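Local coordinates for protein hydrolase (Thermococcus thioreducens, PDB 6IAH) that probably hydrolyses phosphate esters of diverse substrates, possibly including phosphoglycolate, as a magnesium-binding phosphatase of the haloacid dehalogenase superfamily, at residues 148-153 and 171-176; 24-29 and 62-67; 131-136 and 228-233; 105-110 and 117-122. All blocks are in the same frame, centred on the assembly; numbering follows the deposited sequence.

Interaction 1: 148-153 and 171-176; sequences VVTGRS and AVTREA
V148 and V172 join two parallel strands: V172 N donates to V148 O at 2.8 Å, and V172 O takes T150 N at 2.8 Å. On one face of the pair V148 CG2 meets A171 CB (3.7 Å); V149 and V172 share the other. Where the strands end, R174 takes over. Its backbone N approaches R152 O (3.1 Å) from above the carbonyl plane, and NH1 bonds G151 O at 2.9 Å. S153 CB sits over one guanidinium face, toward the rim, 3.5 Å from R174 NH2. Behind this, E156 OE1 both salt-bridges R174 NH1 and accepts from S153 N, so one carboxylate oxygen ties the two segments. T150 OG1, anti to its backbone N (chi1 -178°), accepts from R152 N in an ST turn that shapes the loop. R152 salt-bridges D8, a magnesium ligand, and E128, and bonds E156 O. M157 of helix 154-164 packs on V148, T150 and T173, while helix 183-189 packs on V149 and V172. This is a beta-alpha-beta unit of the Rossmann-like HAD core; T150, just past the end of strand 145-149, is consistent with the HAD motif II threonine beside the metal site.

Interaction 2: 24-29 and 62-67; sequences LTAEYF and ALILFA
I64 is directed at helix 24-29 and packs on A26: its CG1 lies 3.6 Å from A26 CA and 3.8 Å from A26 CB. The small alanine lets the backbones come near here, A26 CA and I64 CA being 5.2 Å apart. I64 CG1 stands anti to the carbonyl carbon (chi1 -67°), and CD1 beyond it continues past A26 to the base of F29. There CD1 touches F29 CB at 3.6 Å and F29 CD2 at 3.7 Å, so the methyl packs where the aromatic side chain begins. The two side chains cross obliquely; F29 starts out toward the other helix, but its ring leads away from it. Y28 CD1 lies over one face of that ring, near the rim. L63, the preceding residue, adds a looser contact, its CB 4.3 Å from A26 CB. No hydrogen bond crosses the interface; T25 turns its hydroxyl back to A21 O within its own helix. The segment axes approach to 8.9 Å with their directions 45° apart. I39 also packs on A26, W43, V44 and L47 of helix 41-50 on L63, and V104 of helix 100-110 on F29. The result is a buried, apolar helix-helix crossing within an all-helical part of the chain, consistent with the helical cap domain of HAD phosphatases.

Interaction 3: 131-136 and 228-233; sequences IVRRGL and DVNEFL
N230, in the first turn of helix 229-239, uses its side-chain amide to hold I131 and R133 of the loop leading into helix 134-141, at the edge of the Rossmann-like HAD core. The loop's I131 O and R133 N flank V132, as the partners of a parallel neighbouring strand would. Two hydrogen bonds do this. N230 ND2 donates to I131 O at 2.9 Å, the oxygen lying in the amide plane, and N230 OD1 accepts from R133 N at 3.0 Å. The buried amide is thus matched at both ends by backbone partners. A second polar group organises the helix start: D228 OD1 N-caps it, accepting from E231 N at 2.9 Å and more weakly from N230 N. Among charged groups, R133 NH2 salt-bridges E234, while R133 NH1 lies 3.7 Å from N230 CB. Apolar contacts surround these bonds. V132 CB and CG2 both meet V229 CG1, CB at 3.8 Å, and L136 CB rests on L233 CD1 at 3.9 Å. V229 and L233 also reach F5 of strand 2-5. I131 lies near D13, which binds a second magnesium ion seen in a structure of this protein, though not bound to this chain here. The side chains of L136 and N230 cross at about a right angle, bringing L136 CD1 to 3.4 Å from N230 OD1.

Interaction 4: 105-110 and 117-122; sequences FNTFYL and RLFDFP
T107 meets F119, and F108 meets both F119 and F121, in the packed part of the contact between helix 100-110 and the loop that folds back over it. T107 has two jobs. Its CG2, anti to the backbone N, sits almost over the centre of the F119 ring, 3.6 Å from the centroid and 13° off the normal, a CH-pi contact. Its OG1 accepts L118 N at 3.0 Å and also bonds R103 O one turn back, so the hydroxyl fastens the loop to the helix. F108 pairs with two loop rings. F119 turns its edge to the face of F108, centroids 5.4 Å apart and planes at 69°; F108 in turn presents its edge to the face of F121, centroids 5.0 Å apart and planes at 88°. These successive T-shaped pairs make an aromatic cluster in which F108 is face to one partner and edge to the other. P122 CD rests against the opposite face of F121. The solvent side is looser. R117 and L118 are exposed and touch T107 mainly through atoms near their backbones, L118 CB standing 3.7 Å from T107 OG1. R117 is present in two conformers, and D120 forms a salt bridge with R112 NE and makes no contact with the helix segment. Backbone bonds from F108 to L124 and from Y109 to W125 hold the later loop to the helix end. On the side of F105 and F108 the helix meets T25 of helix 17-32; at its C-terminal end L110 meets L155 and L159 of helix 154-164.

How the interactions relate
From the N terminus, interaction 2 closes the first loop, bringing helix 56-68 back to helix 17-32. Interaction 4 follows in series and closes a short one, folding the chain after helix 100-110 onto that helix. These two lie side by side and touch, T25 OG1 packing 3.3 Å from F105 CA, so they belong to one helical block. Interaction 3 then opens at 131-136 and closes only at 228-233, joining the loop into helix 134-141, where the chain re-enters the core, to the C-terminal helix 229-239. Interaction 1 is nested inside that loop and pairs two core strands; none of the four loops cross. R152 and Y109 pack against each other, linking interaction 1 to interaction 4 across the two blocks.

Interaction 1: 148-153 and 171-176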
loop_
_atom_site.group_PDB
_atom_site.type_symbol
_atom_site.label_atom_id
_atom_site.label_comp_id
_atom_site.label_asym_id
_atom_site.label_seq_id
_atom_site.Cartn_x
_atom_site.Cartn_y
_atom_site.Cartn_z
ATOM N N VAL A 148 0.574 -4.271 -13.994
ATOM C CA VAL A 148 0.851 -3.725 -12.623
ATOM C C VAL A 148 1.391 -4.800 -11.727
ATOM O O VAL A 148 1.053 -5.987 -11.878
ATOM C CB VAL A 148 -0.366 -3.025 -11.920
ATOM C CG1 VAL A 148 -1.021 -1.973 -12.799
ATOM C CG2 VAL A 148 -1.370 -4.001 -11.346
ATOM N N VAL A 149 2.244 -4.409 -10.790
ATOM C CA VAL A 149 2.617 -5.318 -9.686
ATOM C C VAL A 149 2.295 -4.527 -8.479
ATOM O O VAL A 149 2.885 -3.465 -8.301
ATOM C CB VAL A 149 4.104 -5.728 -9.710
ATOM C CG1 VAL A 149 4.459 -6.559 -8.495
ATOM C CG2 VAL A 149 4.471 -6.463 -11.007
ATOM N N THR A 150 1.433 -5.048 -7.615
ATOM C CA THR A 150 0.957 -4.231 -6.482
ATOM C C THR A 150 0.802 -5.090 -5.235
ATOM O O THR A 150 0.462 -6.248 -5.312
ATOM C CB THR A 150 -0.347 -3.491 -6.863
ATOM O OG1 THR A 150 -0.818 -2.644 -5.792
ATOM C CG2 THR A 150 -1.419 -4.405 -7.250
ATOM N N GLY A 151 0.984 -4.480 -4.072
ATOM C CA GLY A 151 0.655 -5.111 -2.797
ATOM C C GLY A 151 -0.847 -5.192 -2.532
ATOM O O GLY A 151 -1.264 -5.875 -1.587
ATOM N N ARG A 152 -1.649 -4.533 -3.370
ATOM C CA ARG A 152 -3.103 -4.621 -3.271
ATOM C C ARG A 152 -3.569 -6.074 -3.522
ATOM O O ARG A 152 -2.971 -6.782 -4.297
ATOM C CB ARG A 152 -3.778 -3.647 -4.264
ATOM C CG ARG A 152 -3.846 -2.175 -3.808
ATOM C CD ARG A 152 -4.402 -1.252 -4.929
ATOM N NE ARG A 152 -4.420 0.151 -4.464
ATOM C CZ ARG A 152 -5.486 0.824 -4.117
ATOM N NH1 ARG A 152 -6.725 0.282 -4.227
ATOM N NH2 ARG A 152 -5.297 2.086 -3.641
ATOM N N SER A 153 -4.672 -6.462 -2.856
ATOM C CA SER A 153 -5.414 -7.683 -3.174
ATOM C C SER A 153 -6.183 -7.457 -4.442
ATOM O O SER A 153 -6.350 -6.315 -4.835
ATOM C CB SER A 153 -6.429 -7.997 -2.049
ATOM O OG SER A 153 -7.386 -6.968 -1.946
ATOM N N ALA A 171 -1.978 -8.125 -14.175
ATOM C CA ALA A 171 -1.805 -7.582 -12.856
ATOM C C ALA A 171 -1.281 -8.698 -11.955
ATOM O O ALA A 171 -1.775 -9.828 -12.042
ATOM C CB ALA A 171 -3.126 -7.068 -12.340
ATOM N N VAL A 172 -0.273 -8.387 -11.140
ATOM C CA VAL A 172 0.178 -9.273 -10.046
ATOM C C VAL A 172 -0.195 -8.590 -8.754
ATOM O O VAL A 172 0.215 -7.443 -8.533
ATOM C CB VAL A 172 1.682 -9.489 -10.125
ATOM C CG1 VAL A 172 2.190 -10.326 -8.985
ATOM C CG2 VAL A 172 1.997 -10.222 -11.445
ATOM N N THR A 173 -0.957 -9.295 -7.904
ATOM C CA THR A 173 -1.469 -8.764 -6.625
ATOM C C THR A 173 -0.916 -9.666 -5.540
ATOM O O THR A 173 -0.250 -10.685 -5.817
ATOM C CB THR A 173 -3.023 -8.755 -6.545
ATOM O OG1 THR A 173 -3.513 -10.048 -6.918
ATOM C CG2 THR A 173 -3.575 -7.763 -7.504
ATOM N N ARG A 174 -1.167 -9.283 -4.312
ATOM C CA ARG A 174 -0.541 -9.960 -3.174
ATOM C C ARG A 174 -0.929 -11.427 -2.953
ATOM O O ARG A 174 -0.248 -12.106 -2.234
ATOM C CB ARG A 174 -0.723 -9.141 -1.919
ATOM C CG ARG A 174 -2.134 -9.157 -1.365
ATOM C CD ARG A 174 -2.134 -8.788 0.104
ATOM N NE ARG A 174 -3.489 -8.533 0.602
ATOM C CZ ARG A 174 -4.058 -7.326 0.731
ATOM N NH1 ARG A 174 -3.452 -6.173 0.340
ATOM N NH2 ARG A 174 -5.295 -7.265 1.217
ATOM N N GLU A 175 -1.997 -11.901 -3.586
ATOM C CA GLU A 175 -2.374 -13.330 -3.602
ATOM C C GLU A 175 -1.292 -14.195 -4.231
ATOM O O GLU A 175 -1.288 -15.404 -4.026
ATOM C CB GLU A 175 -3.647 -13.593 -4.452
ATOM C CG GLU A 175 -4.966 -13.067 -3.873
ATOM C CD GLU A 175 -5.138 -11.571 -4.054
ATOM O OE1 GLU A 175 -4.330 -10.997 -4.817
ATOM O OE2 GLU A 175 -6.027 -10.970 -3.402
ATOM N N ALA A 176 -0.459 -13.613 -5.079
ATOM C CA ALA A 176 0.441 -14.379 -5.903
ATOM C C ALA A 176 1.915 -14.220 -5.430
ATOM O O ALA A 176 2.579 -15.248 -5.081
ATOM C CB ALA A 176 0.238 -13.967 -7.342
#

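Interaction 2: 24-29 and 62-67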
loop_
_atom_site.group_PDB
_atom_site.type_symbol
_atom_site.label_atom_id
_atom_site.label_comp_id
_atom_site.label_asym_id
_atom_site.label_seq_id
_atom_site.Cartn_x
_atom_site.Cartn_y
_atom_site.Cartn_z
ATOM N N LEU A 24 -8.440 5.824 12.908
ATOM C CA LEU A 24 -9.787 5.598 13.357
ATOM C C LEU A 24 -10.021 4.227 13.998
ATOM O O LEU A 24 -10.768 4.085 14.975
ATOM C CB LEU A 24 -10.793 5.804 12.212
ATOM C CG LEU A 24 -10.822 7.189 11.583
ATOM C CD1 LEU A 24 -11.871 7.148 10.481
ATOM C CD2 LEU A 24 -11.125 8.278 12.630
ATOM N N THR A 25 -9.424 3.198 13.437
ATOM C CA THR A 25 -9.515 1.878 14.077
ATOM C C THR A 25 -8.927 1.852 15.500
ATOM O O THR A 25 -9.550 1.340 16.411
ATOM C CB THR A 25 -8.746 0.863 13.229
ATOM O OG1 THR A 25 -9.350 0.876 11.945
ATOM C CG2 THR A 25 -8.720 -0.462 13.876
ATOM N N ALA A 26 -7.745 2.409 15.679
ATOM C CA ALA A 26 -7.113 2.436 16.971
ATOM C C ALA A 26 -7.995 3.255 17.891
ATOM O O ALA A 26 -8.221 2.851 19.034
ATOM C CB ALA A 26 -5.713 3.003 16.917
ATOM N N GLU A 27 -8.504 4.367 17.381
ATOM C CA GLU A 27 -9.286 5.299 18.253
ATOM C C GLU A 27 -10.623 4.708 18.610
ATOM O O GLU A 27 -11.084 4.933 19.712
ATOM C CB GLU A 27 -9.415 6.649 17.623
ATOM C CG GLU A 27 -8.156 7.458 17.661
ATOM C CD GLU A 27 -8.278 8.801 16.913
ATOM O OE1 GLU A 27 -9.309 9.064 16.263
ATOM O OE2 GLU A 27 -7.289 9.562 16.964
ATOM N N TYR A 28 -11.176 3.824 17.754
ATOM C CA TYR A 28 -12.380 3.061 18.069
ATOM C C TYR A 28 -12.119 2.169 19.309
ATOM O O TYR A 28 -12.934 2.161 20.233
ATOM C CB TYR A 28 -12.786 2.187 16.872
ATOM C CG TYR A 28 -13.960 1.272 17.106
ATOM C CD1 TYR A 28 -13.766 -0.005 17.618
ATOM C CD2 TYR A 28 -15.275 1.696 16.849
ATOM C CE1 TYR A 28 -14.835 -0.878 17.868
ATOM C CE2 TYR A 28 -16.360 0.828 17.093
ATOM C CZ TYR A 28 -16.109 -0.475 17.582
ATOM O OH TYR A 28 -17.113 -1.368 17.858
ATOM N N PHE A 29 -11.020 1.393 19.316
ATOM C CA PHE A 29 -10.754 0.521 20.495
ATOM C C PHE A 29 -10.378 1.340 21.713
ATOM O O PHE A 29 -10.773 1.025 22.835
ATOM C CB PHE A 29 -9.685 -0.492 20.183
ATOM C CG PHE A 29 -10.206 -1.550 19.304
ATOM C CD1 PHE A 29 -10.932 -2.576 19.848
ATOM C CD2 PHE A 29 -10.162 -1.396 17.919
ATOM C CE1 PHE A 29 -11.534 -3.520 19.040
ATOM C CE2 PHE A 29 -10.771 -2.353 17.109
ATOM C CZ PHE A 29 -11.460 -3.385 17.670
ATOM N N ALA A 62 -0.791 -2.513 17.643
ATOM C CA ALA A 62 0.347 -1.951 18.300
ATOM C C ALA A 62 -0.024 -0.568 18.869
ATOM O O ALA A 62 0.246 -0.311 19.994
ATOM C CB ALA A 62 1.511 -1.822 17.333
ATOM N N LEU A 63 -0.659 0.254 18.065
ATOM C CA LEU A 63 -0.981 1.634 18.510
ATOM C C LEU A 63 -1.976 1.716 19.616
ATOM O O LEU A 63 -1.929 2.647 20.460
ATOM C CB LEU A 63 -1.442 2.469 17.317
ATOM C CG LEU A 63 -0.314 2.824 16.353
ATOM C CD1 LEU A 63 -0.910 3.300 15.076
ATOM C CD2 LEU A 63 0.661 3.863 16.931
ATOM N N ILE A 64 -2.894 0.774 19.617
ATOM C CA ILE A 64 -3.912 0.639 20.674
ATOM C C ILE A 64 -3.259 0.350 22.015
ATOM O O ILE A 64 -3.442 1.099 23.018
ATOM C CB ILE A 64 -4.964 -0.446 20.359
ATOM C CG1 ILE A 64 -5.806 -0.025 19.188
ATOM C CG2 ILE A 64 -5.882 -0.689 21.576
ATOM C CD1 ILE A 64 -6.557 -1.186 18.550
ATOM N N LEU A 65 -2.428 -0.665 22.022
ATOM C CA LEU A 65 -1.704 -1.063 23.233
ATOM C C LEU A 65 -0.790 0.051 23.664
ATOM O O LEU A 65 -0.788 0.419 24.850
ATOM C CB LEU A 65 -0.973 -2.404 23.078
ATOM C CG LEU A 65 -1.936 -3.637 22.920
ATOM C CD1 LEU A 65 -1.231 -4.904 22.421
ATOM C CD2 LEU A 65 -2.642 -3.971 24.214
ATOM N N PHE A 66 -0.073 0.652 22.717
ATOM C CA PHE A 66 0.879 1.705 23.115
ATOM C C PHE A 66 0.125 2.871 23.743
ATOM O O PHE A 66 0.581 3.419 24.738
ATOM C CB PHE A 66 1.648 2.283 21.908
ATOM C CG PHE A 66 2.755 1.383 21.339
ATOM C CD1 PHE A 66 3.012 0.140 21.834
ATOM C CD2 PHE A 66 3.581 1.872 20.323
ATOM C CE1 PHE A 66 4.043 -0.662 21.305
ATOM C CE2 PHE A 66 4.639 1.085 19.815
ATOM C CZ PHE A 66 4.824 -0.184 20.295
ATOM N N ALA A 67 -0.963 3.273 23.125
ATOM C CA ALA A 67 -1.749 4.440 23.613
ATOM C C ALA A 67 -2.494 4.119 24.895
ATOM O O ALA A 67 -2.690 5.013 25.729
ATOM C CB ALA A 67 -2.703 4.942 22.556
#

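Interaction 3: 131-136 and 228-233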
loop_
_atom_site.group_PDB
_atom_site.type_symbol
_atom_site.label_atom_id
_atom_site.label_comp_id
_atom_site.label_asym_id
_atom_site.label_seq_id
_atom_site.Cartn_x
_atom_site.Cartn_y
_atom_site.Cartn_z
ATOM N N ILE A 131 -3.733 9.715 -9.775
ATOM C CA ILE A 131 -2.625 10.533 -10.317
ATOM C C ILE A 131 -2.602 10.369 -11.835
ATOM O O ILE A 131 -2.582 11.318 -12.567
ATOM C CB ILE A 131 -1.251 10.172 -9.702
ATOM C CG1 ILE A 131 -1.296 10.299 -8.174
ATOM C CG2 ILE A 131 -0.159 11.028 -10.326
ATOM C CD1 ILE A 131 -0.160 9.587 -7.444
ATOM N N VAL A 132 -2.678 9.139 -12.311
ATOM C CA VAL A 132 -2.600 8.910 -13.750
ATOM C C VAL A 132 -3.875 9.440 -14.463
ATOM O O VAL A 132 -4.946 9.495 -13.850
ATOM C CB VAL A 132 -2.304 7.424 -14.024
ATOM C CG1 VAL A 132 -3.503 6.554 -13.680
ATOM C CG2 VAL A 132 -1.847 7.235 -15.448
ATOM N N ARG A 133 -3.726 9.903 -15.713
ATOM C CA ARG A 133 -4.833 10.317 -16.553
ATOM C C ARG A 133 -5.124 9.100 -17.376
ATOM O O ARG A 133 -4.221 8.586 -18.024
ATOM C CB ARG A 133 -4.460 11.492 -17.447
ATOM C CG ARG A 133 -4.120 12.707 -16.584
ATOM C CD ARG A 133 -4.166 13.988 -17.403
ATOM N NE ARG A 133 -3.377 13.915 -18.639
ATOM C CZ ARG A 133 -2.115 14.324 -18.801
ATOM N NH1 ARG A 133 -1.382 14.850 -17.811
ATOM N NH2 ARG A 133 -1.570 14.185 -20.014
ATOM N N ARG A 134 -6.385 8.663 -17.356
ATOM C CA ARG A 134 -6.818 7.457 -18.077
ATOM C C ARG A 134 -6.532 7.548 -19.595
ATOM O O ARG A 134 -6.274 6.531 -20.268
ATOM C CB ARG A 134 -8.320 7.161 -17.790
ATOM C CG ARG A 134 -9.229 8.380 -17.618
ATOM C CD ARG A 134 -10.682 8.049 -17.183
ATOM N NE ARG A 134 -11.615 9.010 -17.774
ATOM C CZ ARG A 134 -12.168 10.054 -17.151
ATOM N NH1 ARG A 134 -11.962 10.296 -15.855
ATOM N NH2 ARG A 134 -12.954 10.863 -17.844
ATOM N N GLY A 135 -6.588 8.763 -20.130
ATOM C CA GLY A 135 -6.324 9.005 -21.577
ATOM C C GLY A 135 -4.926 8.581 -21.959
ATOM O O GLY A 135 -4.716 7.966 -23.023
ATOM N N LEU A 136 -3.964 8.802 -21.062
ATOM C CA LEU A 136 -2.606 8.283 -21.298
ATOM C C LEU A 136 -2.493 6.766 -21.290
ATOM O O LEU A 136 -1.722 6.213 -22.100
ATOM C CB LEU A 136 -1.574 8.908 -20.385
ATOM C CG LEU A 136 -1.421 10.415 -20.575
ATOM C CD1 LEU A 136 -0.565 11.058 -19.494
ATOM C CD2 LEU A 136 -0.853 10.742 -21.972
ATOM N N ASP A 228 6.059 12.706 -12.643
ATOM C CA ASP A 228 5.017 11.775 -12.266
ATOM C C ASP A 228 4.837 10.829 -13.420
ATOM O O ASP A 228 5.511 10.947 -14.455
ATOM C CB ASP A 228 3.724 12.516 -11.946
ATOM C CG ASP A 228 3.249 13.422 -13.095
ATOM O OD1 ASP A 228 3.304 13.052 -14.289
ATOM O OD2 ASP A 228 2.791 14.541 -12.784
ATOM N N VAL A 229 3.920 9.892 -13.234
ATOM C CA VAL A 229 3.674 8.835 -14.247
ATOM C C VAL A 229 3.165 9.424 -15.572
ATOM O O VAL A 229 3.325 8.842 -16.649
ATOM C CB VAL A 229 2.712 7.781 -13.683
ATOM C CG1 VAL A 229 1.317 8.342 -13.484
ATOM C CG2 VAL A 229 2.704 6.521 -14.579
ATOM N N ASN A 230 2.518 10.576 -15.513
ATOM C CA ASN A 230 1.928 11.127 -16.752
ATOM C C ASN A 230 3.003 11.694 -17.617
ATOM O O ASN A 230 2.965 11.514 -18.826
ATOM C CB ASN A 230 0.881 12.225 -16.418
ATOM C CG ASN A 230 -0.329 11.650 -15.721
ATOM O OD1 ASN A 230 -0.833 10.577 -16.110
ATOM N ND2 ASN A 230 -0.790 12.326 -14.675
ATOM N N GLU A 231 3.972 12.383 -17.011
ATOM C CA GLU A 231 5.112 12.887 -17.784
ATOM C C GLU A 231 5.886 11.703 -18.340
ATOM O O GLU A 231 6.313 11.702 -19.499
ATOM C CB GLU A 231 6.014 13.745 -16.918
ATOM C CG GLU A 231 7.244 14.279 -17.628
ATOM C CD GLU A 231 7.977 15.238 -16.714
ATOM O OE1 GLU A 231 7.428 16.331 -16.520
ATOM O OE2 GLU A 231 8.994 14.856 -16.084
ATOM N N PHE A 232 6.055 10.694 -17.510
ATOM C CA PHE A 232 6.658 9.474 -18.010
ATOM C C PHE A 232 5.944 8.913 -19.236
ATOM O O PHE A 232 6.575 8.560 -20.275
ATOM C CB PHE A 232 6.770 8.406 -16.929
ATOM C CG PHE A 232 7.384 7.155 -17.488
ATOM C CD1 PHE A 232 8.748 7.119 -17.706
ATOM C CD2 PHE A 232 6.586 6.158 -18.007
ATOM C CE1 PHE A 232 9.338 6.047 -18.288
ATOM C CE2 PHE A 232 7.189 5.066 -18.639
ATOM C CZ PHE A 232 8.543 5.040 -18.757
ATOM N N LEU A 233 4.624 8.792 -19.147
ATOM C CA LEU A 233 3.875 8.186 -20.271
ATOM C C LEU A 233 3.892 9.043 -21.523
ATOM O O LEU A 233 4.008 8.528 -22.608
ATOM C CB LEU A 233 2.436 7.860 -19.909
ATOM C CG LEU A 233 2.303 6.627 -19.010
ATOM C CD1 LEU A 233 0.885 6.545 -18.497
ATOM C CD2 LEU A 233 2.698 5.296 -19.666
#

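Interaction 4: 105-110 and 117-122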
loop_
_atom_site.group_PDB
_atom_site.type_symbol
_atom_site.label_atom_id
_atom_site.label_comp_id
_atom_site.label_asym_id
_atom_site.label_seq_id
_atom_site.Cartn_x
_atom_site.Cartn_y
_atom_site.Cartn_z
ATOM N N PHE A 105 -11.226 -2.262 11.075
ATOM C CA PHE A 105 -10.415 -1.606 10.056
ATOM C C PHE A 105 -11.134 -1.643 8.699
ATOM O O PHE A 105 -11.211 -0.640 7.979
ATOM C CB PHE A 105 -9.022 -2.240 9.974
ATOM C CG PHE A 105 -8.035 -1.473 9.131
ATOM C CD1 PHE A 105 -8.144 -1.455 7.744
ATOM C CD2 PHE A 105 -7.011 -0.756 9.713
ATOM C CE1 PHE A 105 -7.231 -0.742 6.978
ATOM C CE2 PHE A 105 -6.082 -0.081 8.953
ATOM C CZ PHE A 105 -6.191 -0.072 7.582
ATOM N N ASN A 106 -11.594 -2.829 8.298
ATOM C CA ASN A 106 -12.208 -2.965 7.023
ATOM C C ASN A 106 -13.536 -2.155 6.915
ATOM O O ASN A 106 -13.869 -1.617 5.841
ATOM C CB ASN A 106 -12.453 -4.452 6.677
ATOM C CG ASN A 106 -11.196 -5.179 6.220
ATOM O OD1 ASN A 106 -10.224 -4.591 5.783
ATOM N ND2 ASN A 106 -11.231 -6.492 6.315
ATOM N N THR A 107 -14.296 -2.087 7.988
ATOM C CA THR A 107 -15.466 -1.224 8.062
ATOM C C THR A 107 -15.089 0.246 7.713
ATOM O O THR A 107 -15.758 0.864 6.889
ATOM C CB THR A 107 -16.140 -1.347 9.453
ATOM O OG1 THR A 107 -16.557 -2.718 9.643
ATOM C CG2 THR A 107 -17.355 -0.431 9.563
ATOM N N PHE A 108 -13.996 0.745 8.286
ATOM C CA PHE A 108 -13.555 2.138 8.077
ATOM C C PHE A 108 -12.960 2.324 6.648
ATOM O O PHE A 108 -13.245 3.321 5.990
ATOM C CB PHE A 108 -12.515 2.573 9.110
ATOM C CG PHE A 108 -13.081 2.934 10.438
ATOM C CD1 PHE A 108 -14.096 3.887 10.551
ATOM C CD2 PHE A 108 -12.575 2.370 11.617
ATOM C CE1 PHE A 108 -14.606 4.225 11.811
ATOM C CE2 PHE A 108 -13.088 2.700 12.856
ATOM C CZ PHE A 108 -14.076 3.641 12.960
ATOM N N TYR A 109 -12.183 1.345 6.166
ATOM C CA TYR A 109 -11.464 1.519 4.900
ATOM C C TYR A 109 -12.410 1.226 3.717
ATOM O O TYR A 109 -12.473 2.027 2.778
ATOM C CB TYR A 109 -10.168 0.655 4.824
ATOM C CG TYR A 109 -9.456 0.855 3.496
ATOM C CD1 TYR A 109 -8.766 2.029 3.224
ATOM C CD2 TYR A 109 -9.553 -0.114 2.481
ATOM C CE1 TYR A 109 -8.148 2.256 1.995
ATOM C CE2 TYR A 109 -8.940 0.086 1.257
ATOM C CZ TYR A 109 -8.245 1.242 1.011
ATOM O OH TYR A 109 -7.697 1.403 -0.231
ATOM N N LEU A 110 -13.113 0.072 3.770
ATOM C CA LEU A 110 -13.992 -0.360 2.733
ATOM C C LEU A 110 -15.443 0.162 2.831
ATOM O O LEU A 110 -16.086 0.294 1.803
ATOM C CB LEU A 110 -14.017 -1.888 2.631
ATOM C CG LEU A 110 -12.695 -2.568 2.284
ATOM C CD1 LEU A 110 -12.952 -4.063 2.259
ATOM C CD2 LEU A 110 -12.186 -2.132 0.915
ATOM N N ARG A 117 -19.424 -5.506 7.255
ATOM C CA ARG A 117 -19.296 -4.230 7.986
ATOM C C ARG A 117 -19.917 -4.295 9.366
ATOM O O ARG A 117 -20.949 -4.937 9.526
ATOM C CB ARG A 117 -19.956 -3.082 7.231
ATOM C CG ARG A 117 -21.490 -3.041 7.197
ATOM C CD ARG A 117 -21.950 -1.822 6.409
ATOM N NE ARG A 117 -23.362 -1.447 6.505
ATOM C CZ ARG A 117 -24.116 -1.263 5.427
ATOM N NH1 ARG A 117 -23.571 -1.437 4.246
ATOM N NH2 ARG A 117 -25.369 -0.911 5.529
ATOM N N LEU A 118 -19.313 -3.609 10.338
ATOM C CA LEU A 118 -19.825 -3.622 11.686
ATOM C C LEU A 118 -20.870 -2.521 11.853
ATOM O O LEU A 118 -21.791 -2.664 12.664
ATOM C CB LEU A 118 -18.652 -3.504 12.652
ATOM C CG LEU A 118 -18.923 -3.669 14.143
ATOM C CD1 LEU A 118 -19.202 -5.121 14.533
ATOM C CD2 LEU A 118 -17.752 -3.090 14.927
ATOM N N PHE A 119 -20.745 -1.451 11.073
ATOM C CA PHE A 119 -21.705 -0.390 10.992
ATOM C C PHE A 119 -21.576 0.256 9.607
ATOM O O PHE A 119 -20.590 0.014 8.876
ATOM C CB PHE A 119 -21.410 0.654 12.084
ATOM C CG PHE A 119 -19.952 0.952 12.272
ATOM C CD1 PHE A 119 -19.184 0.246 13.186
ATOM C CD2 PHE A 119 -19.334 1.991 11.552
ATOM C CE1 PHE A 119 -17.826 0.545 13.359
ATOM C CE2 PHE A 119 -17.979 2.298 11.720
ATOM C CZ PHE A 119 -17.210 1.565 12.622
ATOM N N ASP A 120 -22.541 1.079 9.254
ATOM C CA ASP A 120 -22.548 1.793 7.987
ATOM C C ASP A 120 -21.531 2.938 8.106
ATOM O O ASP A 120 -21.525 3.698 9.063
ATOM C CB ASP A 120 -23.983 2.314 7.670
ATOM C CG ASP A 120 -24.148 2.836 6.202
ATOM O OD1 ASP A 120 -23.268 2.645 5.360
ATOM O OD2 ASP A 120 -25.190 3.433 5.859
ATOM N N PHE A 121 -20.632 3.023 7.133
ATOM C CA PHE A 121 -19.575 3.990 7.138
ATOM C C PHE A 121 -19.168 4.214 5.691
ATOM O O PHE A 121 -19.149 3.225 4.859
ATOM C CB PHE A 121 -18.359 3.543 7.960
ATOM C CG PHE A 121 -17.367 4.641 8.208
ATOM C CD1 PHE A 121 -17.544 5.532 9.245
ATOM C CD2 PHE A 121 -16.261 4.813 7.375
ATOM C CE1 PHE A 121 -16.639 6.589 9.454
ATOM C CE2 PHE A 121 -15.324 5.807 7.611
ATOM C CZ PHE A 121 -15.534 6.723 8.640
ATOM N N PRO A 122 -18.921 5.481 5.356
ATOM C CA PRO A 122 -18.478 5.803 3.976
ATOM C C PRO A 122 -16.978 5.462 3.854
ATOM O O PRO A 122 -16.136 6.120 4.451
ATOM C CB PRO A 122 -18.735 7.324 3.839
ATOM C CG PRO A 122 -19.119 7.820 5.165
ATOM C CD PRO A 122 -18.975 6.719 6.197
#